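Local coordinates for DNA annealing helicase and endonuclease ZRANB3 (Homo sapiens, PDB 5MKW), which anneals DNA in an ATP-dependent manner and cuts it as an endonuclease, maintaining genome stability at stalled or collapsed replication forks, at residues A[28-42]-A[61-73]. Sequence-based numbering, arbitrary orientation.
Sequences QELFLRLRDAPKSQR and EMIRNPGEGHFWQ
Phe31 and Phe71 form an offset edge-to-face pair in the HNH domain. The pair joins helix 27-36 to the segment leading from helix 56-64 into strand 72-76. This strand pairs antiparallel with strand 92-96, which leads into helix 97-118, matching the beta-beta-alpha core of the HNH (His-Me finger) family. The edge of Phe31 turns toward the face of Phe71, with the planes 63° apart. Phe31 CA sits almost straight above the Phe71 ring, 3.7 Å from its centroid. Met62 CE covers the opposite face. Leu30 CD2 and Leu34 CD1 pack at the rim of Phe71. Glu68 lies over one face of Phe31, its CG 3.7 Å from the ring centroid. In the conformer described here, a bend at chi2 lays the Glu68 carboxylate toward the CE2-CZ rim of that face, the planes 28° apart, and a water links its OE2 to Arg35 NH1. Arg35 also grips Asp36 side-on in a salt bridge.

At one end, Trp72 NE1 donates to Gln28 OE1 at 2.9 Å, nearly straight at 165°. Gln28 OE1 lies in the indole plane. Arg9 of helix 5-16 makes a cation-pi contact with Trp72.

At the other end, Arg42 reaches three backbone carbonyls with its extended chain. NE donates to Leu34 O, NH2 to Arg35 O and NH1 to Ile63 O. All three oxygens lie near the guanidinium plane, so the bonds fix its rotation. They tie the ends of helices 27-36 and 56-64 to helix 39-47. Pro66 CD rests over the centre of one guanidinium face, 3.5 Å from Arg42 CZ.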
loop_
_atom_site.group_PDB
_atom_site.type_symbol
_atom_site.label_atom_id
_atom_site.label_comp_id
_atom_site.label_asym_id
_atom_site.label_seq_id
_atom_site.Cartn_x
_atom_site.Cartn_y
_atom_site.Cartn_z
ATOM N N GLN A 28 6.896 1.290 7.320
ATOM C CA GLN A 28 7.219 2.575 7.904
ATOM C C GLN A 28 8.711 2.764 8.190
ATOM O O GLN A 28 9.246 3.852 8.026
ATOM C CB GLN A 28 6.418 2.831 9.159
ATOM C CG GLN A 28 6.733 4.158 9.879
ATOM C CD GLN A 28 6.136 5.359 9.147
ATOM O OE1 GLN A 28 5.338 5.222 8.173
ATOM N NE2 GLN A 28 6.501 6.533 9.589
ATOM N N GLU A 29 9.364 1.713 8.649
ATOM C CA GLU A 29 10.802 1.767 8.922
ATOM C C GLU A 29 11.593 2.011 7.634
ATOM O O GLU A 29 12.523 2.812 7.618
ATOM C CB GLU A 29 11.240 0.444 9.529
ATOM C CG GLU A 29 12.741 0.165 9.466
ATOM C CD GLU A 29 13.114 -1.173 10.133
ATOM O OE1 GLU A 29 12.844 -2.258 9.534
ATOM O OE2 GLU A 29 13.643 -1.138 11.273
ATOM N N LEU A 30 11.183 1.358 6.542
ATOM C CA LEU A 30 11.809 1.652 5.231
ATOM C C LEU A 30 11.571 3.118 4.757
ATOM O O LEU A 30 12.483 3.779 4.235
ATOM C CB LEU A 30 11.317 0.671 4.165
ATOM C CG LEU A 30 12.112 0.748 2.828
ATOM C CD1 LEU A 30 13.589 0.345 3.062
ATOM C CD2 LEU A 30 11.444 -0.126 1.772
ATOM N N PHE A 31 10.356 3.602 4.898
ATOM C CA PHE A 31 10.035 5.018 4.605
ATOM C C PHE A 31 11.025 5.951 5.317
ATOM O O PHE A 31 11.588 6.857 4.705
ATOM C CB PHE A 31 8.589 5.385 5.054
ATOM C CG PHE A 31 8.353 6.873 5.116
ATOM C CD1 PHE A 31 8.443 7.660 3.949
ATOM C CD2 PHE A 31 8.216 7.527 6.334
ATOM C CE1 PHE A 31 8.400 9.053 4.004
ATOM C CE2 PHE A 31 8.162 8.914 6.394
ATOM C CZ PHE A 31 8.259 9.678 5.216
ATOM N N LEU A 32 11.210 5.745 6.619
ATOM C CA LEU A 32 12.051 6.677 7.387
ATOM C C LEU A 32 13.492 6.606 6.913
ATOM O O LEU A 32 14.163 7.620 6.841
ATOM C CB LEU A 32 12.002 6.384 8.880
ATOM C CG LEU A 32 10.655 6.562 9.540
ATOM C CD1 LEU A 32 10.652 5.892 10.905
ATOM C CD2 LEU A 32 10.354 8.047 9.655
ATOM N N ARG A 33 13.963 5.397 6.629
ATOM C CA ARG A 33 15.320 5.203 6.132
ATOM C C ARG A 33 15.528 5.910 4.778
ATOM O O ARG A 33 16.521 6.649 4.583
ATOM C CB ARG A 33 15.619 3.708 6.052
ATOM C CG ARG A 33 16.941 3.358 5.368
ATOM C CD ARG A 33 18.141 3.276 6.300
ATOM N NE ARG A 33 19.284 2.704 5.589
ATOM C CZ ARG A 33 20.291 3.408 5.088
ATOM N NH1 ARG A 33 20.344 4.718 5.241
ATOM N NH2 ARG A 33 21.262 2.783 4.452
ATOM N N LEU A 34 14.555 5.767 3.876
ATOM C CA LEU A 34 14.621 6.432 2.594
ATOM C C LEU A 34 14.546 7.939 2.704
ATOM O O LEU A 34 15.298 8.662 2.050
ATOM C CB LEU A 34 13.577 5.844 1.597
ATOM C CG LEU A 34 14.366 4.734 0.906
ATOM C CD1 LEU A 34 13.766 3.378 0.984
ATOM C CD2 LEU A 34 14.829 5.084 -0.506
ATOM N N ARG A 35 13.626 8.425 3.514
ATOM C CA ARG A 35 13.444 9.843 3.681
ATOM C C ARG A 35 14.770 10.493 4.051
ATOM O O ARG A 35 15.113 11.570 3.556
ATOM C CB ARG A 35 12.404 10.136 4.747
ATOM C CG ARG A 35 12.081 11.612 4.917
ATOM C CD ARG A 35 11.209 11.851 6.158
ATOM N NE ARG A 35 12.013 11.612 7.350
ATOM C CZ ARG A 35 11.514 11.368 8.568
ATOM N NH1 ARG A 35 10.242 11.520 8.836
ATOM N NH2 ARG A 35 12.325 11.104 9.553
ATOM N N ASP A 36 15.482 9.860 4.967
ATOM C CA ASP A 36 16.623 10.490 5.541
ATOM C C ASP A 36 17.935 10.129 4.872
ATOM O O ASP A 36 18.970 10.677 5.230
ATOM C CB ASP A 36 16.662 10.169 7.028
ATOM C CG ASP A 36 15.546 10.849 7.811
ATOM O OD1 ASP A 36 14.953 11.870 7.370
ATOM O OD2 ASP A 36 15.305 10.378 8.935
ATOM N N ALA A 37 17.892 9.215 3.916
ATOM C CA ALA A 37 19.022 8.962 3.033
ATOM C C ALA A 37 19.181 10.068 2.002
ATOM O O ALA A 37 18.210 10.633 1.525
ATOM C CB ALA A 37 18.867 7.637 2.328
ATOM N N PRO A 38 20.414 10.288 1.553
ATOM C CA PRO A 38 20.644 11.205 0.442
ATOM C C PRO A 38 19.977 10.671 -0.784
ATOM O O PRO A 38 19.962 9.463 -0.982
ATOM C CB PRO A 38 22.168 11.183 0.273
ATOM C CG PRO A 38 22.669 10.829 1.613
ATOM C CD PRO A 38 21.664 9.896 2.220
ATOM N N LYS A 39 19.459 11.561 -1.612
ATOM C CA LYS A 39 18.814 11.119 -2.853
ATOM C C LYS A 39 19.674 10.121 -3.626
ATOM O O LYS A 39 19.163 9.153 -4.210
ATOM C CB LYS A 39 18.446 12.303 -3.755
ATOM C CG LYS A 39 18.053 11.907 -5.152
ATOM C CD LYS A 39 17.699 13.115 -5.984
ATOM C CE LYS A 39 17.581 12.725 -7.442
ATOM N NZ LYS A 39 16.306 13.222 -8.027
ATOM N N SER A 40 20.990 10.334 -3.607
ATOM C CA SER A 40 21.895 9.517 -4.414
ATOM C C SER A 40 22.007 8.068 -3.914
ATOM O O SER A 40 22.468 7.207 -4.635
ATOM C CB SER A 40 23.277 10.166 -4.465
ATOM O OG SER A 40 23.892 10.089 -3.195
ATOM N N GLN A 41 21.648 7.795 -2.665
ATOM C CA GLN A 41 21.595 6.402 -2.186
ATOM C C GLN A 41 20.237 5.707 -2.326
ATOM O O GLN A 41 20.141 4.520 -2.078
ATOM C CB GLN A 41 22.019 6.357 -0.739
ATOM C CG GLN A 41 23.468 6.785 -0.556
ATOM C CD GLN A 41 23.774 6.893 0.907
ATOM O OE1 GLN A 41 23.018 6.367 1.737
ATOM N NE2 GLN A 41 24.778 7.694 1.248
ATOM N N ARG A 42 19.191 6.438 -2.680
ATOM C CA ARG A 42 17.812 5.891 -2.594
ATOM C C ARG A 42 17.518 4.777 -3.595
ATOM O O ARG A 42 16.933 3.764 -3.250
ATOM C CB ARG A 42 16.799 7.009 -2.741
ATOM C CG ARG A 42 16.841 7.987 -1.585
ATOM C CD ARG A 42 15.714 8.984 -1.676
ATOM N NE ARG A 42 15.593 9.804 -0.501
ATOM C CZ ARG A 42 15.224 11.081 -0.528
ATOM N NH1 ARG A 42 15.062 11.711 -1.671
ATOM N NH2 ARG A 42 15.167 11.766 0.598
ATOM N N GLU A 61 9.474 8.450 -8.211
ATOM C CA GLU A 61 8.965 9.464 -7.247
ATOM C C GLU A 61 9.580 9.294 -5.871
ATOM O O GLU A 61 9.820 10.272 -5.141
ATOM C CB GLU A 61 7.477 9.352 -7.065
ATOM C CG GLU A 61 6.661 9.848 -8.238
ATOM C CD GLU A 61 5.201 9.546 -8.010
ATOM O OE1 GLU A 61 4.789 9.352 -6.823
ATOM O OE2 GLU A 61 4.470 9.425 -9.018
ATOM N N MET A 62 9.738 8.040 -5.496
ATOM C CA MET A 62 10.366 7.696 -4.213
ATOM C C MET A 62 11.840 8.102 -4.107
ATOM O O MET A 62 12.322 8.357 -3.029
ATOM C CB MET A 62 10.192 6.199 -3.953
ATOM C CG MET A 62 8.719 5.835 -3.672
ATOM S SD MET A 62 8.322 4.094 -3.918
ATOM C CE MET A 62 8.702 3.308 -2.366
ATOM N N ILE A 63 12.569 8.092 -5.225
ATOM C CA ILE A 63 13.957 8.557 -5.223
ATOM C C ILE A 63 14.012 10.074 -5.027
ATOM O O ILE A 63 14.871 10.603 -4.326
ATOM C CB ILE A 63 14.639 8.136 -6.553
ATOM C CG1 ILE A 63 14.842 6.627 -6.595
ATOM C CG2 ILE A 63 15.934 8.882 -6.766
ATOM C CD1 ILE A 63 15.014 6.062 -7.998
ATOM N N ARG A 64 13.065 10.786 -5.650
ATOM C CA ARG A 64 13.045 12.238 -5.588
ATOM C C ARG A 64 12.578 12.680 -4.206
ATOM O O ARG A 64 13.143 13.593 -3.609
ATOM C CB ARG A 64 12.101 12.778 -6.669
ATOM C CG ARG A 64 11.916 14.280 -6.687
ATOM C CD ARG A 64 11.235 14.724 -7.997
ATOM N NE ARG A 64 11.146 13.651 -8.999
ATOM C CZ ARG A 64 10.028 12.995 -9.284
ATOM N NH1 ARG A 64 8.917 13.297 -8.635
ATOM N NH2 ARG A 64 10.013 12.032 -10.199
ATOM N N ASN A 65 11.489 12.083 -3.743
ATOM C CA ASN A 65 10.789 12.598 -2.580
ATOM C C ASN A 65 9.847 11.585 -1.966
ATOM O O ASN A 65 8.649 11.575 -2.256
ATOM C CB ASN A 65 10.017 13.851 -2.968
ATOM C CG ASN A 65 9.277 14.467 -1.777
ATOM O OD1 ASN A 65 9.728 14.397 -0.627
ATOM N ND2 ASN A 65 8.167 15.083 -2.058
ATOM N N PRO A 66 10.397 10.677 -1.167
ATOM C CA PRO A 66 9.529 9.618 -0.683
ATOM C C PRO A 66 8.486 10.189 0.291
ATOM O O PRO A 66 8.761 11.154 1.039
ATOM C CB PRO A 66 10.488 8.664 0.021
ATOM C CG PRO A 66 11.697 9.467 0.322
ATOM C CD PRO A 66 11.804 10.494 -0.759
ATOM N N GLY A 67 7.281 9.669 0.199
ATOM C CA GLY A 67 6.199 9.890 1.223
ATOM C C GLY A 67 5.616 8.608 1.747
ATOM O O GLY A 67 5.773 7.562 1.133
ATOM N N GLU A 68 4.964 8.677 2.928
ATOM C CA GLU A 68 4.553 7.529 3.655
ATOM C C GLU A 68 3.645 6.645 2.774
ATOM O O GLU A 68 3.690 5.441 2.808
ATOM C CB GLU A 68 3.838 8.055 4.951
ATOM C CG GLU A 68 4.773 8.810 5.949
ATOM C CD GLU A 68 4.992 10.363 5.776
ATOM O OE1 GLU A 68 4.787 10.953 4.642
ATOM O OE2 GLU A 68 5.554 10.987 6.790
ATOM N N GLY A 69 2.733 7.294 2.046
ATOM C CA GLY A 69 1.858 6.609 1.121
ATOM C C GLY A 69 2.508 5.830 -0.017
ATOM O O GLY A 69 1.868 4.979 -0.610
ATOM N N HIS A 70 3.785 6.070 -0.295
ATOM C CA HIS A 70 4.515 5.230 -1.230
ATOM C C HIS A 70 4.844 3.876 -0.678
ATOM O O HIS A 70 5.175 2.956 -1.443
ATOM C CB HIS A 70 5.836 5.884 -1.672
ATOM C CG HIS A 70 5.663 7.087 -2.519
ATOM N ND1 HIS A 70 6.458 8.198 -2.376
ATOM C CD2 HIS A 70 4.836 7.334 -3.573
ATOM C CE1 HIS A 70 6.141 9.079 -3.309
ATOM N NE2 HIS A 70 5.185 8.565 -4.065
ATOM N N PHE A 71 4.859 3.767 0.641
ATOM C CA PHE A 71 5.328 2.562 1.326
ATOM C C PHE A 71 4.180 1.692 1.888
ATOM O O PHE A 71 4.274 0.457 1.875
ATOM C CB PHE A 71 6.307 2.980 2.434
ATOM C CG PHE A 71 7.581 3.579 1.911
ATOM C CD1 PHE A 71 7.619 4.906 1.502
ATOM C CD2 PHE A 71 8.656 2.773 1.627
ATOM C CE1 PHE A 71 8.777 5.446 0.935
ATOM C CE2 PHE A 71 9.793 3.289 1.054
ATOM C CZ PHE A 71 9.869 4.647 0.721
ATOM N N TRP A 72 3.155 2.319 2.469
ATOM C CA TRP A 72 2.000 1.573 3.001
ATOM C C TRP A 72 0.694 2.341 2.809
ATOM O O TRP A 72 0.686 3.566 2.694
ATOM C CB TRP A 72 2.173 1.155 4.491
ATOM C CG TRP A 72 2.300 2.242 5.460
ATOM C CD1 TRP A 72 3.449 2.863 5.843
ATOM C CD2 TRP A 72 1.247 2.848 6.222
ATOM N NE1 TRP A 72 3.187 3.842 6.775
ATOM C CE2 TRP A 72 1.844 3.837 7.046
ATOM C CE3 TRP A 72 -0.123 2.625 6.324
ATOM C CZ2 TRP A 72 1.118 4.619 7.938
ATOM C CZ3 TRP A 72 -0.876 3.452 7.199
ATOM C CH2 TRP A 72 -0.227 4.404 8.023
ATOM N N GLN A 73 -0.396 1.579 2.790
ATOM C CA GLN A 73 -1.756 2.051 2.570
ATOM C C GLN A 73 -2.673 1.288 3.542
ATOM O O GLN A 73 -2.388 0.133 3.859
ATOM C CB GLN A 73 -2.202 1.687 1.142
ATOM C CG GLN A 73 -1.526 2.469 0.036
ATOM C CD GLN A 73 -1.967 3.928 0.053
ATOM O OE1 GLN A 73 -3.139 4.210 0.335
ATOM N NE2 GLN A 73 -1.013 4.851 -0.023
HETATM O O HOH W 1 8.030 12.462 7.150
#